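PDB 2R55: StAR-related lipid transfer protein 5 from Homo sapiens, which probably binds cholesterol or other sterols through its START domain and may take part in their transport inside the cell. Local coordinates for residues 142-154 with 169-181. Residues are numbered along the deposited sequence; the frame is centred on the assembly and turned at random.
Sequences RYEDGTISSNATH and GFNHPCGCFCEPL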
loop_
_atom_site.group_PDB
_atom_site.type_symbol
_atom_site.label_atom_id
_atom_site.label_comp_id
_atom_site.label_asym_id
_atom_site.label_seq_id
_atom_site.Cartn_x
_atom_site.Cartn_y
_atom_site.Cartn_z
ATOM N N ARG A 142 0.053 -9.603 -12.621
ATOM C CA ARG A 142 1.334 -9.469 -13.293
ATOM C C ARG A 142 1.122 -8.966 -14.711
ATOM O O ARG A 142 0.224 -9.433 -15.415
ATOM C CB ARG A 142 2.033 -10.829 -13.315
ATOM C CG ARG A 142 1.847 -11.563 -12.001
ATOM C CD ARG A 142 2.188 -13.021 -12.040
ATOM N NE ARG A 142 2.752 -13.376 -10.745
ATOM C CZ ARG A 142 4.057 -13.409 -10.489
ATOM N NH1 ARG A 142 4.940 -13.135 -11.449
ATOM N NH2 ARG A 142 4.478 -13.726 -9.272
ATOM N N TYR A 143 1.952 -8.015 -15.130
ATOM C CA TYR A 143 1.781 -7.378 -16.432
ATOM C C TYR A 143 2.750 -7.891 -17.508
ATOM O O TYR A 143 3.663 -8.676 -17.242
ATOM C CB TYR A 143 1.765 -5.843 -16.301
ATOM C CG TYR A 143 0.519 -5.353 -15.580
ATOM C CD1 TYR A 143 -0.623 -4.990 -16.291
ATOM C CD2 TYR A 143 0.469 -5.305 -14.179
ATOM C CE1 TYR A 143 -1.767 -4.566 -15.644
ATOM C CE2 TYR A 143 -0.675 -4.892 -13.513
ATOM C CZ TYR A 143 -1.792 -4.520 -14.251
ATOM O OH TYR A 143 -2.929 -4.112 -13.594
ATOM N N GLU A 144 2.528 -7.447 -18.731
ATOM C CA GLU A 144 3.244 -7.986 -19.877
ATOM C C GLU A 144 4.694 -7.526 -19.928
ATOM O O GLU A 144 5.538 -8.214 -20.497
ATOM C CB GLU A 144 2.525 -7.594 -21.159
ATOM C CG GLU A 144 1.100 -8.131 -21.260
ATOM C CD GLU A 144 1.057 -9.548 -21.803
ATOM O OE1 GLU A 144 0.737 -9.713 -23.005
ATOM O OE2 GLU A 144 1.362 -10.490 -21.033
ATOM N N ASP A 145 4.971 -6.368 -19.324
ATOM C CA ASP A 145 6.312 -5.797 -19.346
ATOM C C ASP A 145 7.218 -6.433 -18.294
ATOM O O ASP A 145 8.441 -6.263 -18.336
ATOM C CB ASP A 145 6.259 -4.277 -19.177
ATOM C CG ASP A 145 5.742 -3.850 -17.811
ATOM O OD1 ASP A 145 4.511 -3.877 -17.577
ATOM O OD2 ASP A 145 6.576 -3.454 -16.971
ATOM N N GLY A 146 6.603 -7.172 -17.368
ATOM C CA GLY A 146 7.301 -7.774 -16.245
ATOM C C GLY A 146 6.809 -7.211 -14.921
ATOM O O GLY A 146 6.968 -7.838 -13.867
ATOM N N THR A 147 6.218 -6.020 -14.984
ATOM C CA THR A 147 5.637 -5.378 -13.824
ATOM C C THR A 147 4.831 -6.382 -13.009
ATOM O O THR A 147 4.036 -7.154 -13.554
ATOM C CB THR A 147 4.761 -4.157 -14.225
ATOM O OG1 THR A 147 5.585 -3.157 -14.832
ATOM C CG2 THR A 147 4.092 -3.538 -13.023
ATOM N N ILE A 148 5.091 -6.390 -11.702
ATOM C CA ILE A 148 4.300 -7.142 -10.749
ATOM C C ILE A 148 3.637 -6.070 -9.886
ATOM O O ILE A 148 4.280 -5.083 -9.516
ATOM C CB ILE A 148 5.178 -8.099 -9.900
ATOM C CG1 ILE A 148 6.231 -8.797 -10.775
ATOM C CG2 ILE A 148 4.316 -9.154 -9.213
ATOM C CD1 ILE A 148 7.296 -9.572 -10.017
ATOM N N SER A 149 2.352 -6.238 -9.586
ATOM C CA SER A 149 1.632 -5.236 -8.800
ATOM C C SER A 149 0.816 -5.825 -7.655
ATOM O O SER A 149 0.439 -7.008 -7.682
ATOM C CB SER A 149 0.719 -4.398 -9.695
ATOM O OG SER A 149 -0.554 -5.006 -9.828
ATOM N N SER A 150 0.542 -4.988 -6.649
ATOM C CA SER A 150 -0.344 -5.377 -5.580
ATOM C C SER A 150 -1.489 -4.403 -5.562
ATOM O O SER A 150 -1.302 -3.190 -5.718
ATOM C CB SER A 150 0.373 -5.427 -4.225
ATOM O OG SER A 150 1.039 -4.213 -3.926
ATOM N N ASN A 151 -2.681 -4.945 -5.362
ATOM C CA ASN A 151 -3.909 -4.193 -5.524
ATOM C C ASN A 151 -4.838 -4.576 -4.392
ATOM O O ASN A 151 -5.368 -5.683 -4.344
ATOM C CB ASN A 151 -4.541 -4.523 -6.880
ATOM C CG ASN A 151 -3.577 -4.300 -8.062
ATOM O OD1 ASN A 151 -3.465 -3.196 -8.591
ATOM N ND2 ASN A 151 -2.902 -5.351 -8.474
ATOM N N ALA A 152 -5.026 -3.647 -3.470
ATOM C CA ALA A 152 -5.680 -3.948 -2.232
ATOM C C ALA A 152 -6.859 -3.008 -2.031
ATOM O O ALA A 152 -6.753 -1.822 -2.312
ATOM C CB ALA A 152 -4.676 -3.812 -1.117
ATOM N N THR A 153 -7.993 -3.550 -1.585
ATOM C CA THR A 153 -9.128 -2.724 -1.160
ATOM C C THR A 153 -9.789 -3.293 0.111
ATOM O O THR A 153 -9.713 -4.482 0.358
ATOM C CB THR A 153 -10.166 -2.514 -2.303
ATOM O OG1 THR A 153 -10.763 -1.215 -2.189
ATOM C CG2 THR A 153 -11.276 -3.560 -2.263
ATOM N N HIS A 154 -10.440 -2.446 0.906
ATOM C CA HIS A 154 -11.114 -2.916 2.126
ATOM C C HIS A 154 -12.248 -3.910 1.808
ATOM O O HIS A 154 -12.924 -3.794 0.770
ATOM C CB HIS A 154 -11.673 -1.751 2.909
ATOM C CG HIS A 154 -12.938 -1.199 2.334
ATOM N ND1 HIS A 154 -12.950 -0.266 1.318
ATOM C CD2 HIS A 154 -14.233 -1.469 2.613
ATOM C CE1 HIS A 154 -14.200 0.021 1.005
ATOM N NE2 HIS A 154 -14.997 -0.691 1.783
ATOM N N GLY A 169 -9.761 0.742 10.177
ATOM C CA GLY A 169 -9.564 1.592 9.014
ATOM C C GLY A 169 -10.051 0.916 7.753
ATOM O O GLY A 169 -10.313 -0.286 7.735
ATOM N N PHE A 170 -10.165 1.689 6.690
ATOM C CA PHE A 170 -10.572 1.163 5.409
ATOM C C PHE A 170 -9.624 1.721 4.364
ATOM O O PHE A 170 -9.532 2.930 4.178
ATOM C CB PHE A 170 -12.014 1.554 5.097
ATOM C CG PHE A 170 -13.013 1.086 6.122
ATOM C CD1 PHE A 170 -13.447 1.945 7.125
ATOM C CD2 PHE A 170 -13.521 -0.216 6.085
ATOM C CE1 PHE A 170 -14.375 1.523 8.104
ATOM C CE2 PHE A 170 -14.453 -0.656 7.039
ATOM C CZ PHE A 170 -14.875 0.222 8.063
ATOM N N ASN A 171 -8.871 0.827 3.732
ATOM C CA ASN A 171 -8.101 1.164 2.547
ATOM C C ASN A 171 -9.012 1.180 1.347
ATOM O O ASN A 171 -9.817 0.266 1.165
ATOM C CB ASN A 171 -7.027 0.101 2.280
ATOM C CG ASN A 171 -5.839 0.235 3.190
ATOM O OD1 ASN A 171 -5.330 1.330 3.412
ATOM N ND2 ASN A 171 -5.388 -0.878 3.728
ATOM N N HIS A 172 -8.876 2.216 0.524
ATOM C CA HIS A 172 -9.456 2.205 -0.818
ATOM C C HIS A 172 -8.366 1.775 -1.835
ATOM O O HIS A 172 -7.198 1.587 -1.428
ATOM C CB HIS A 172 -10.068 3.555 -1.103
ATOM C CG HIS A 172 -11.263 3.845 -0.262
ATOM N ND1 HIS A 172 -11.201 4.618 0.875
ATOM C CD2 HIS A 172 -12.551 3.445 -0.378
ATOM C CE1 HIS A 172 -12.407 4.705 1.408
ATOM N NE2 HIS A 172 -13.244 4.001 0.667
ATOM N N PRO A 173 -8.732 1.556 -3.122
ATOM C CA PRO A 173 -7.762 0.891 -4.021
ATOM C C PRO A 173 -6.355 1.455 -3.882
ATOM O O PRO A 173 -6.157 2.660 -4.022
ATOM C CB PRO A 173 -8.329 1.158 -5.409
ATOM C CG PRO A 173 -9.820 1.232 -5.174
ATOM C CD PRO A 173 -9.999 1.859 -3.820
ATOM N N CYS A 174 -5.403 0.582 -3.578
ATOM C CA CYS A 174 -4.046 0.988 -3.232
ATOM C C CYS A 174 -3.092 -0.156 -3.449
ATOM O O CYS A 174 -3.519 -1.276 -3.711
ATOM C CB CYS A 174 -3.944 1.393 -1.758
ATOM S SG CYS A 174 -4.349 0.117 -0.546
ATOM N N GLY A 175 -1.800 0.131 -3.311
ATOM C CA GLY A 175 -0.786 -0.903 -3.397
ATOM C C GLY A 175 0.452 -0.450 -4.124
ATOM O O GLY A 175 0.811 0.729 -4.100
ATOM N N CYS A 176 1.090 -1.396 -4.794
ATOM C CA CYS A 176 2.405 -1.204 -5.373
ATOM C C CYS A 176 2.509 -1.697 -6.794
ATOM O O CYS A 176 2.022 -2.780 -7.107
ATOM C CB CYS A 176 3.420 -1.994 -4.573
ATOM S SG CYS A 176 3.853 -1.137 -3.132
ATOM N N PHE A 177 3.181 -0.902 -7.623
ATOM C CA PHE A 177 3.676 -1.349 -8.924
ATOM C C PHE A 177 5.203 -1.571 -8.872
ATOM O O PHE A 177 5.972 -0.645 -8.575
ATOM C CB PHE A 177 3.326 -0.324 -10.003
ATOM C CG PHE A 177 1.867 -0.283 -10.357
ATOM C CD1 PHE A 177 0.990 0.549 -9.664
ATOM C CD2 PHE A 177 1.367 -1.062 -11.403
ATOM C CE1 PHE A 177 -0.380 0.611 -10.002
ATOM C CE2 PHE A 177 0.009 -1.018 -11.744
ATOM C CZ PHE A 177 -0.875 -0.170 -11.029
ATOM N N CYS A 178 5.633 -2.802 -9.125
ATOM C CA CYS A 178 7.064 -3.120 -9.229
ATOM C C CYS A 178 7.429 -3.277 -10.705
ATOM O O CYS A 178 7.044 -4.263 -11.323
ATOM C CB CYS A 178 7.379 -4.419 -8.485
ATOM S SG CYS A 178 7.064 -4.436 -6.706
ATOM N N GLU A 179 8.158 -2.305 -11.259
ATOM C CA GLU A 179 8.381 -2.231 -12.721
ATOM C C GLU A 179 9.853 -2.386 -13.089
ATOM O O GLU A 179 10.680 -1.577 -12.671
ATOM C CB GLU A 179 7.840 -0.915 -13.328
ATOM C CG GLU A 179 6.504 -0.417 -12.731
ATOM C CD GLU A 179 6.117 1.012 -13.160
ATOM O OE1 GLU A 179 7.004 1.863 -13.400
ATOM O OE2 GLU A 179 4.909 1.288 -13.250
ATOM N N PRO A 180 10.177 -3.412 -13.897
ATOM C CA PRO A 180 11.560 -3.641 -14.342
ATOM C C PRO A 180 12.022 -2.528 -15.288
ATOM O O PRO A 180 11.186 -1.902 -15.959
ATOM C CB PRO A 180 11.472 -4.979 -15.077
ATOM C CG PRO A 180 10.046 -5.040 -15.561
ATOM C CD PRO A 180 9.245 -4.407 -14.460
ATOM N N LEU A 181 13.336 -2.291 -15.319
ATOM C CA LEU A 181 13.928 -1.149 -16.021
ATOM C C LEU A 181 14.986 -1.592 -17.010
ATOM O O LEU A 181 15.888 -2.339 -16.637
ATOM C CB LEU A 181 14.561 -0.179 -15.020
ATOM C CG LEU A 181 13.814 1.100 -14.638
ATOM C CD1 LEU A 181 12.317 0.880 -14.497
ATOM C CD2 LEU A 181 14.406 1.680 -13.371
#
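His154 reaches across to 169-181 with backbone and ring together. Its CG sits between the backbone N and the carbonyl carbon (chi1 77°), which brings the ND1 edge of the imidazole to Asn171 O. From CB outward, CB lies 3.2 Å from Asn171 O and also meets Phe170 CB; CG and CD2 meet Phe170 CD2, CD2 at 3.8 Å, where the Phe170 edge turns toward the imidazole face; ND1 donates to Asn171 O at 3.2 Å, in the imidazole plane but above the carbonyl plane; CE1 comes 4.0 Å from His172 CD2, the His154 ring turning its edge toward the face of His172. Both ring pairs are offset edge-to-face. His154 N donates a second hydrogen bond to Asn171 O, 2.8 Å, from the opposite face of the carbonyl plane. An alanine here would probably leave Asn171 O with one donor fewer and Phe170 and His172 without their shared aromatic neighbour. Farther along, antiparallel pairing of 148-154 with 174-180 takes over. Cys176 N shares its hydrogen between Ser150 O and, at 2.9 Å, Ser150 OG, both bonds bent. Ile148 pairs with Cys178 on the side facing helix 79-86. On the other face, Phe177 CD2 meets Ser149 CB at 3.8 Å, beside helix 21-40. Backbone bonds thus join neighbouring strands of the START sheet, while the shared Asn171 carbonyl fixes the imidazole's rotation and implies a hydrogen on ND1.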